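Local coordinates for particle-associated glycoside hydrolase (Acinetobacter phage Fri1, PDB 6C72), which probably depolymerises the capsular polysaccharide of Acinetobacter baumannii, serving as the trimeric tailspike that degrades the host capsule during virus entry, at residues I513-D519 with N575-V581; K527-F533 with A544-N550; D551-K557 with A568-A574. One frame throughout, in Å; residues are numbered along the deposited sequence.

Contact 1. Residues I513-D519 with N575-V581; sequences ITITGAD and NTFIVKV. With ZN (zinc ion), chain L.
Thr514 and Thr516 face Lys580 and Ile578 as hydrogen-bonded pairs between two neighbouring strands of the antiparallel sheet in the C-terminal domain. Thr514 N gives a 2.7 Å bond to Lys580 O, and Ile578 N returns one of equal length to Thr516 O. The beta-branched residues that dominate both strands suit this extended backbone. On the face of Ile513, Ile515, Phe577, Val579 and Val581, Ile513 CG2 lies alongside Val579 CG1 at 3.6 Å; Phe577 touches Val556 and Ile513 touches Trp560, both on strand 556-561 of the second sheet. The opposite face meets a second subunit, where Lys580, salt-bridged to Asp582, makes a cation-pi contact with Phe486 of that subunit. Ile578 can be followed outward on this face: CB lies 4.0 Å from Thr516 O, CG1 rests against the small Ala518 CB at 3.5 Å, and CD1 stays 4.0 Å from the same methyl. Where the strands end, the Asp519 carboxylate, CG anti to the backbone N (chi1 -155°), crosses the Asn575 amide, the planes 64° apart. OD2 accepts from Asn575 N nearly along its C-O axis and from Thr576 N above the plane, OD1 accepts from Thr521 N, and Asn575 ND2 bonds Asn494 OD1. A water is a further zinc ligand, and Thr521 and Ser573 also belong to the site; the ion sits 2.4 Å from Asp519 OD1 and 2.1 Å from Asn575 OD1.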
# COMPACT_ATOMS: atom_id res chain seq x y z
N ILE A 513 -14.79 -27.95 -46.56
CA ILE A 513 -13.70 -28.72 -45.97
C ILE A 513 -12.51 -28.66 -46.93
O ILE A 513 -12.65 -29.03 -48.10
CB ILE A 513 -14.09 -30.19 -45.71
CG1 ILE A 513 -15.21 -30.30 -44.68
CG2 ILE A 513 -12.87 -30.99 -45.26
CD1 ILE A 513 -16.58 -30.43 -45.25
N THR A 514 -11.36 -28.22 -46.44
CA THR A 514 -10.14 -28.17 -47.24
C THR A 514 -9.17 -29.23 -46.76
O THR A 514 -8.86 -29.29 -45.58
CB THR A 514 -9.48 -26.79 -47.17
OG1 THR A 514 -10.43 -25.81 -47.59
CG2 THR A 514 -8.27 -26.74 -48.09
N ILE A 515 -8.72 -30.08 -47.68
CA ILE A 515 -7.84 -31.20 -47.37
C ILE A 515 -6.56 -30.97 -48.14
O ILE A 515 -6.59 -30.78 -49.36
CB ILE A 515 -8.48 -32.54 -47.77
CG1 ILE A 515 -9.91 -32.64 -47.25
CG2 ILE A 515 -7.67 -33.70 -47.22
CD1 ILE A 515 -10.72 -33.72 -47.92
N THR A 516 -5.43 -30.99 -47.44
CA THR A 516 -4.16 -30.79 -48.12
C THR A 516 -3.07 -31.59 -47.41
O THR A 516 -3.23 -31.99 -46.26
CB THR A 516 -3.81 -29.30 -48.22
OG1 THR A 516 -2.66 -29.11 -49.06
CG2 THR A 516 -3.54 -28.71 -46.87
N GLY A 517 -1.98 -31.86 -48.13
CA GLY A 517 -0.88 -32.59 -47.53
C GLY A 517 0.04 -31.70 -46.70
O GLY A 517 0.18 -30.50 -46.95
N ALA A 518 0.67 -32.30 -45.69
CA ALA A 518 1.69 -31.64 -44.89
C ALA A 518 2.68 -32.71 -44.44
O ALA A 518 2.97 -32.89 -43.26
CB ALA A 518 1.08 -30.90 -43.70
N ASP A 519 3.23 -33.43 -45.41
CA ASP A 519 3.94 -34.67 -45.15
C ASP A 519 5.44 -34.42 -45.01
O ASP A 519 6.02 -33.63 -45.76
CB ASP A 519 3.66 -35.65 -46.28
CG ASP A 519 3.83 -37.10 -45.87
OD1 ASP A 519 4.90 -37.44 -45.34
OD2 ASP A 519 2.87 -37.88 -46.07
N ASN A 575 0.67 -40.04 -46.18
CA ASN A 575 -0.29 -40.27 -45.11
C ASN A 575 -0.69 -39.04 -44.31
O ASN A 575 -1.71 -39.10 -43.62
CB ASN A 575 0.26 -41.32 -44.13
CG ASN A 575 1.59 -40.91 -43.56
OD1 ASN A 575 2.46 -40.45 -44.30
ND2 ASN A 575 1.73 -40.99 -42.25
N THR A 576 0.10 -37.97 -44.31
CA THR A 576 -0.18 -36.84 -43.44
C THR A 576 -1.00 -35.78 -44.17
O THR A 576 -0.51 -35.15 -45.12
CB THR A 576 1.11 -36.22 -42.90
OG1 THR A 576 1.89 -37.24 -42.25
CG2 THR A 576 0.78 -35.13 -41.92
N PHE A 577 -2.22 -35.55 -43.70
CA PHE A 577 -3.10 -34.57 -44.30
C PHE A 577 -3.63 -33.61 -43.25
O PHE A 577 -3.83 -34.00 -42.10
CB PHE A 577 -4.27 -35.28 -45.02
CG PHE A 577 -3.85 -36.07 -46.23
CD1 PHE A 577 -3.37 -37.38 -46.09
CD2 PHE A 577 -3.93 -35.52 -47.50
CE1 PHE A 577 -2.98 -38.11 -47.20
CE2 PHE A 577 -3.55 -36.24 -48.62
CZ PHE A 577 -3.08 -37.54 -48.47
N ILE A 578 -3.80 -32.35 -43.63
CA ILE A 578 -4.43 -31.35 -42.79
C ILE A 578 -5.86 -31.15 -43.29
O ILE A 578 -6.09 -31.03 -44.50
CB ILE A 578 -3.66 -30.03 -42.81
CG1 ILE A 578 -2.17 -30.22 -42.45
CG2 ILE A 578 -4.35 -29.02 -41.90
CD1 ILE A 578 -1.87 -30.71 -41.01
N VAL A 579 -6.82 -31.12 -42.37
CA VAL A 579 -8.23 -30.97 -42.72
C VAL A 579 -8.78 -29.74 -41.99
O VAL A 579 -8.78 -29.68 -40.75
CB VAL A 579 -9.03 -32.23 -42.37
CG1 VAL A 579 -10.49 -32.06 -42.72
CG2 VAL A 579 -8.44 -33.44 -43.08
N LYS A 580 -9.21 -28.75 -42.76
CA LYS A 580 -9.79 -27.53 -42.22
C LYS A 580 -11.26 -27.46 -42.61
O LYS A 580 -11.61 -27.75 -43.76
CB LYS A 580 -9.02 -26.30 -42.71
CG LYS A 580 -9.57 -24.96 -42.24
CD LYS A 580 -8.63 -23.84 -42.69
CE LYS A 580 -9.04 -22.47 -42.17
NZ LYS A 580 -10.27 -21.93 -42.86
N VAL A 581 -12.12 -27.11 -41.65
CA VAL A 581 -13.55 -26.99 -41.88
C VAL A 581 -13.99 -25.55 -41.62
O VAL A 581 -13.68 -24.98 -40.57
CB VAL A 581 -14.35 -27.95 -40.99
CG1 VAL A 581 -15.78 -28.02 -41.51
CG2 VAL A 581 -13.73 -29.32 -41.00
ZN ZN L . 4.39 -39.58 -44.46
O HOH W 1 -12.03 -25.10 -45.45
O HOH W 2 5.01 -39.32 -42.25

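Contact 2. Residues K527-F533 with A544-N550; sequences KAYVELF and AHNEVIN. With ZN (zinc ion), chain J.
Ile549 and Tyr529, the two residues with the most surface buried by the contact, pair through their backbones: Tyr529 N donates to Ile549 O at 2.7 Å, and Ile549 N returns an almost straight bond to Tyr529 O. Tyr529 O also takes a weak one from Val548 N. Ile549 sets its CB 4.0 Å from Tyr529 CB, while its CG2, anti to the backbone N, turns to Ala528 CA at 3.7 Å. An aromatic and a branched aliphatic suit this face because it meets a second subunit: Tyr529 stacks edge-to-face on Phe533 of that chain and Ile549 packs on its Ala544. On the same face Asn546 ND2 donates a hydrogen bond to Glu531 OE1 at 3.1 Å. OE1 lies near the amide plane, while ND2 meets OE1 on its anti side, 34° out of the carboxylate plane, the planes 58° apart; Glu531 OE2 is held by a salt bridge to Lys512. Asn546 CB touches the Phe533 ring edge at CE1, 3.9 Å away. On the other face Leu532 CD2 presses on His545 CB at 3.6 Å, and the imidazole leads away to bind a zinc ion through NE2. Asn550 ND2 bonds to Glu547 OE1 from above its carboxylate, whose OE2 is hydrogen-bonded to Tyr558 OH; Asn550 OD1 takes Val556 N. With Val548 and Ile549 both opposite Tyr529, the 528-536/541-550 hairpin carries a classic beta bulge.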
# COMPACT_ATOMS: atom_id res chain seq x y z
N LYS A 527 0.33 -35.30 -51.67
CA LYS A 527 0.14 -34.11 -52.49
C LYS A 527 -1.34 -34.01 -52.82
O LYS A 527 -1.85 -34.81 -53.62
CB LYS A 527 0.97 -34.13 -53.77
CG LYS A 527 2.44 -33.78 -53.60
CD LYS A 527 3.26 -35.03 -53.57
CE LYS A 527 4.74 -34.74 -53.38
NZ LYS A 527 5.38 -36.10 -53.25
N ALA A 528 -2.01 -33.02 -52.24
CA ALA A 528 -3.44 -32.86 -52.46
C ALA A 528 -3.84 -31.48 -52.01
O ALA A 528 -3.26 -30.91 -51.08
CB ALA A 528 -4.25 -33.92 -51.69
N TYR A 529 -4.82 -30.92 -52.72
CA TYR A 529 -5.55 -29.74 -52.26
C TYR A 529 -6.97 -29.92 -52.80
O TYR A 529 -7.23 -29.71 -53.99
CB TYR A 529 -4.92 -28.44 -52.74
CG TYR A 529 -5.45 -27.24 -51.98
CD1 TYR A 529 -6.76 -26.81 -52.15
CD2 TYR A 529 -4.61 -26.49 -51.15
CE1 TYR A 529 -7.26 -25.71 -51.46
CE2 TYR A 529 -5.09 -25.37 -50.47
CZ TYR A 529 -6.42 -24.98 -50.63
OH TYR A 529 -6.92 -23.88 -49.96
N VAL A 530 -7.85 -30.39 -51.92
CA VAL A 530 -9.20 -30.80 -52.28
C VAL A 530 -10.18 -29.99 -51.45
O VAL A 530 -10.00 -29.86 -50.23
CB VAL A 530 -9.39 -32.31 -52.05
CG1 VAL A 530 -10.85 -32.72 -52.23
CG2 VAL A 530 -8.48 -33.09 -52.97
N GLU A 531 -11.19 -29.42 -52.10
CA GLU A 531 -12.25 -28.70 -51.42
C GLU A 531 -13.54 -29.50 -51.53
O GLU A 531 -13.96 -29.88 -52.63
CB GLU A 531 -12.41 -27.29 -52.00
CG GLU A 531 -11.23 -26.38 -51.69
CD GLU A 531 -11.31 -25.02 -52.38
OE1 GLU A 531 -11.99 -24.90 -53.43
OE2 GLU A 531 -10.70 -24.06 -51.87
N LEU A 532 -14.15 -29.79 -50.38
CA LEU A 532 -15.44 -30.45 -50.32
C LEU A 532 -16.46 -29.48 -49.73
O LEU A 532 -16.15 -28.74 -48.78
CB LEU A 532 -15.37 -31.73 -49.46
CG LEU A 532 -14.34 -32.80 -49.83
CD1 LEU A 532 -14.52 -34.02 -48.96
CD2 LEU A 532 -14.42 -33.20 -51.30
N PHE A 533 -17.67 -29.50 -50.27
CA PHE A 533 -18.72 -28.53 -49.93
C PHE A 533 -19.99 -29.27 -49.53
O PHE A 533 -20.30 -30.34 -50.08
CB PHE A 533 -19.02 -27.61 -51.12
CG PHE A 533 -17.82 -26.88 -51.64
CD1 PHE A 533 -16.92 -27.51 -52.49
CD2 PHE A 533 -17.57 -25.57 -51.27
CE1 PHE A 533 -15.81 -26.83 -52.96
CE2 PHE A 533 -16.47 -24.88 -51.73
CZ PHE A 533 -15.58 -25.50 -52.57
N ALA A 544 -20.71 -31.38 -52.84
CA ALA A 544 -19.99 -31.13 -54.08
C ALA A 544 -18.50 -31.15 -53.74
O ALA A 544 -18.11 -30.98 -52.58
CB ALA A 544 -20.38 -29.80 -54.73
N HIS A 545 -17.68 -31.31 -54.77
CA HIS A 545 -16.25 -31.44 -54.56
C HIS A 545 -15.53 -30.60 -55.61
O HIS A 545 -16.08 -30.28 -56.66
CB HIS A 545 -15.79 -32.90 -54.66
CG HIS A 545 -15.98 -33.50 -56.02
ND1 HIS A 545 -17.10 -34.23 -56.36
CD2 HIS A 545 -15.21 -33.44 -57.13
CE1 HIS A 545 -17.00 -34.61 -57.62
NE2 HIS A 545 -15.87 -34.14 -58.11
N ASN A 546 -14.29 -30.24 -55.29
CA ASN A 546 -13.42 -29.49 -56.19
C ASN A 546 -11.99 -29.94 -55.89
O ASN A 546 -11.39 -29.48 -54.91
CB ASN A 546 -13.58 -27.99 -56.00
CG ASN A 546 -12.60 -27.17 -56.86
OD1 ASN A 546 -12.28 -27.54 -57.99
ND2 ASN A 546 -12.10 -26.07 -56.30
N GLU A 547 -11.46 -30.83 -56.72
CA GLU A 547 -10.10 -31.33 -56.56
C GLU A 547 -9.18 -30.41 -57.37
O GLU A 547 -9.05 -30.55 -58.58
CB GLU A 547 -9.99 -32.78 -57.02
CG GLU A 547 -10.84 -33.73 -56.22
CD GLU A 547 -10.65 -35.18 -56.63
OE1 GLU A 547 -9.63 -35.52 -57.27
OE2 GLU A 547 -11.56 -35.98 -56.35
N VAL A 548 -8.55 -29.46 -56.67
CA VAL A 548 -7.60 -28.56 -57.31
C VAL A 548 -6.29 -29.28 -57.60
O VAL A 548 -5.72 -29.16 -58.68
CB VAL A 548 -7.39 -27.33 -56.41
CG1 VAL A 548 -6.40 -26.38 -57.05
CG2 VAL A 548 -8.71 -26.64 -56.15
N ILE A 549 -5.80 -30.01 -56.60
CA ILE A 549 -4.64 -30.89 -56.68
C ILE A 549 -5.03 -32.22 -56.05
O ILE A 549 -5.58 -32.24 -54.94
CB ILE A 549 -3.41 -30.29 -55.97
CG1 ILE A 549 -2.87 -29.08 -56.72
CG2 ILE A 549 -2.33 -31.34 -55.69
CD1 ILE A 549 -1.81 -28.35 -55.95
N ASN A 550 -4.76 -33.32 -56.74
CA ASN A 550 -5.01 -34.62 -56.12
C ASN A 550 -4.15 -35.64 -56.87
O ASN A 550 -4.57 -36.20 -57.88
CB ASN A 550 -6.47 -35.01 -56.13
CG ASN A 550 -6.85 -35.89 -54.96
OD1 ASN A 550 -6.06 -36.09 -54.03
ND2 ASN A 550 -8.06 -36.44 -54.98
ZN ZN J . -14.58 -34.29 -59.95

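Contact 3. Residues D551-K557 with A568-A574; sequences DPLYGVK and AGITLSA
Lys557 and Ala568 exchange two backbone hydrogen bonds, Lys557 N to Ala568 O at 2.8 Å and Ala568 N to Lys557 O at 2.9 Å, before the two strands part into loops. There a side-chain bond takes over: Thr571 OG1, anti to its own carbonyl carbon (chi1 -53°), donates to Leu553 O at 2.7 Å. Threonine suits the spot, its hydroxyl reaching a loop carbonyl across the contact. Water adds further polar bridges. One molecule accepts from Ile570 N and donates to Gly555 O and Ala574 O; another links Lys557 NZ to Gly569 O. Van der Waals packing centres on Ile570, which lies against the backbone carbonyls of the opposing loop, CD1 3.6 Å from Pro552 O, and puts CG1 3.7 Å from Lys557 CD, the lysine crossing it at about a right angle. Farther along comes an apolar pair, Tyr554 CB meeting the small Ala574 CB at 3.8 Å. Within the first loop, Asp551 OD1 accepts from opposite faces of its plane: the bond from Leu553 N makes an Asx turn, and the added one from Tyr554 N an Asx motif. Beyond the 556-561/564-569 hairpin, the Thr571-Ala574 type I turn carries Ser573 of the zinc site and leads into strand 576-585.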
# COMPACT_ATOMS: atom_id res chain seq x y z
N ASP A 551 -2.95 -35.86 -56.36
CA ASP A 551 -2.03 -36.75 -57.03
C ASP A 551 -2.64 -38.16 -57.10
O ASP A 551 -3.13 -38.67 -56.08
CB ASP A 551 -0.71 -36.73 -56.29
CG ASP A 551 0.41 -37.39 -57.05
OD1 ASP A 551 0.44 -38.63 -57.09
OD2 ASP A 551 1.22 -36.65 -57.66
N PRO A 552 -2.66 -38.80 -58.27
CA PRO A 552 -3.29 -40.13 -58.37
C PRO A 552 -2.59 -41.19 -57.54
O PRO A 552 -3.23 -42.20 -57.20
CB PRO A 552 -3.21 -40.45 -59.87
CG PRO A 552 -2.10 -39.57 -60.38
CD PRO A 552 -2.15 -38.32 -59.57
N LEU A 553 -1.32 -40.99 -57.19
CA LEU A 553 -0.59 -41.93 -56.34
C LEU A 553 -0.46 -41.44 -54.90
O LEU A 553 -0.48 -42.26 -53.98
CB LEU A 553 0.80 -42.18 -56.94
CG LEU A 553 1.70 -43.24 -56.29
CD1 LEU A 553 1.11 -44.63 -56.40
CD2 LEU A 553 3.09 -43.21 -56.91
N TYR A 554 -0.36 -40.12 -54.68
CA TYR A 554 -0.11 -39.58 -53.35
C TYR A 554 -1.25 -38.73 -52.81
O TYR A 554 -1.08 -38.05 -51.78
CB TYR A 554 1.17 -38.74 -53.37
CG TYR A 554 2.39 -39.51 -53.82
CD1 TYR A 554 2.68 -40.77 -53.29
CD2 TYR A 554 3.23 -38.99 -54.80
CE1 TYR A 554 3.79 -41.48 -53.70
CE2 TYR A 554 4.34 -39.69 -55.22
CZ TYR A 554 4.62 -40.94 -54.67
OH TYR A 554 5.73 -41.64 -55.10
N GLY A 555 -2.41 -38.75 -53.46
CA GLY A 555 -3.54 -37.94 -53.07
C GLY A 555 -4.42 -38.58 -52.01
O GLY A 555 -4.00 -39.47 -51.26
N VAL A 556 -5.67 -38.13 -51.97
CA VAL A 556 -6.61 -38.48 -50.92
C VAL A 556 -7.90 -38.96 -51.57
O VAL A 556 -8.24 -38.56 -52.68
CB VAL A 556 -6.89 -37.28 -49.97
CG1 VAL A 556 -7.64 -36.18 -50.70
CG2 VAL A 556 -7.65 -37.72 -48.72
N LYS A 557 -8.59 -39.86 -50.88
CA LYS A 557 -9.90 -40.35 -51.27
C LYS A 557 -10.92 -39.93 -50.22
O LYS A 557 -10.60 -39.88 -49.03
CB LYS A 557 -9.90 -41.88 -51.44
CG LYS A 557 -9.05 -42.35 -52.61
CD LYS A 557 -8.37 -43.71 -52.38
CE LYS A 557 -9.33 -44.90 -52.40
NZ LYS A 557 -8.59 -46.22 -52.59
N ALA A 568 -9.41 -41.50 -46.92
CA ALA A 568 -8.42 -42.57 -46.99
C ALA A 568 -7.25 -42.10 -47.84
O ALA A 568 -7.41 -41.23 -48.71
CB ALA A 568 -9.02 -43.86 -47.57
N GLY A 569 -6.07 -42.67 -47.57
CA GLY A 569 -4.91 -42.42 -48.39
C GLY A 569 -4.88 -43.38 -49.56
O GLY A 569 -5.70 -44.29 -49.68
N ILE A 570 -3.89 -43.17 -50.43
CA ILE A 570 -3.68 -44.01 -51.60
C ILE A 570 -2.38 -44.80 -51.49
O ILE A 570 -2.33 -45.97 -51.87
CB ILE A 570 -3.67 -43.14 -52.88
CG1 ILE A 570 -4.97 -42.34 -52.99
CG2 ILE A 570 -3.48 -44.01 -54.11
CD1 ILE A 570 -5.02 -41.42 -54.21
N THR A 571 -1.34 -44.18 -50.96
CA THR A 571 -0.08 -44.86 -50.71
C THR A 571 0.36 -44.54 -49.29
O THR A 571 0.25 -43.40 -48.84
CB THR A 571 0.97 -44.43 -51.74
OG1 THR A 571 0.44 -44.60 -53.06
CG2 THR A 571 2.23 -45.26 -51.59
N LEU A 572 0.82 -45.57 -48.58
CA LEU A 572 1.07 -45.44 -47.15
C LEU A 572 2.07 -44.32 -46.86
O LEU A 572 1.92 -43.58 -45.88
CB LEU A 572 1.53 -46.77 -46.58
CG LEU A 572 0.39 -47.81 -46.50
CD1 LEU A 572 0.88 -49.20 -46.08
CD2 LEU A 572 -0.70 -47.33 -45.55
N SER A 573 3.08 -44.16 -47.72
CA SER A 573 4.05 -43.09 -47.50
C SER A 573 3.41 -41.72 -47.57
O SER A 573 3.91 -40.77 -46.98
CB SER A 573 5.19 -43.20 -48.51
OG SER A 573 4.72 -42.97 -49.83
N ALA A 574 2.30 -41.59 -48.28
CA ALA A 574 1.60 -40.32 -48.40
C ALA A 574 0.40 -40.36 -47.45
O ALA A 574 -0.74 -40.63 -47.84
CB ALA A 574 1.20 -40.07 -49.84
O HOH W 3 -1.97 -41.15 -50.37
O HOH W 4 -6.90 -46.64 -50.29

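In the fold
All three contacts belong to the C-terminal domain, far from the long stack of parallel strands that forms the body of the tailspike, and their centres lie about 10 to 13 Å apart. Contacts 1 and 2 share one antiparallel sheet, in which strands 509-517 and 528-536 are neighbours; Ile513 N and Leu532 O join them. Contact 3 sits at the open end of the 556-561/564-569 hairpin of a second sheet, tied to contact 2 by a hydrogen bond from Val556 N to Asn550 OD1. Along the chain, contact 1 opens first and closes last, enclosing contact 2 and then contact 3. Its sheet meets the second subunit, so the domain contributes to trimer packing.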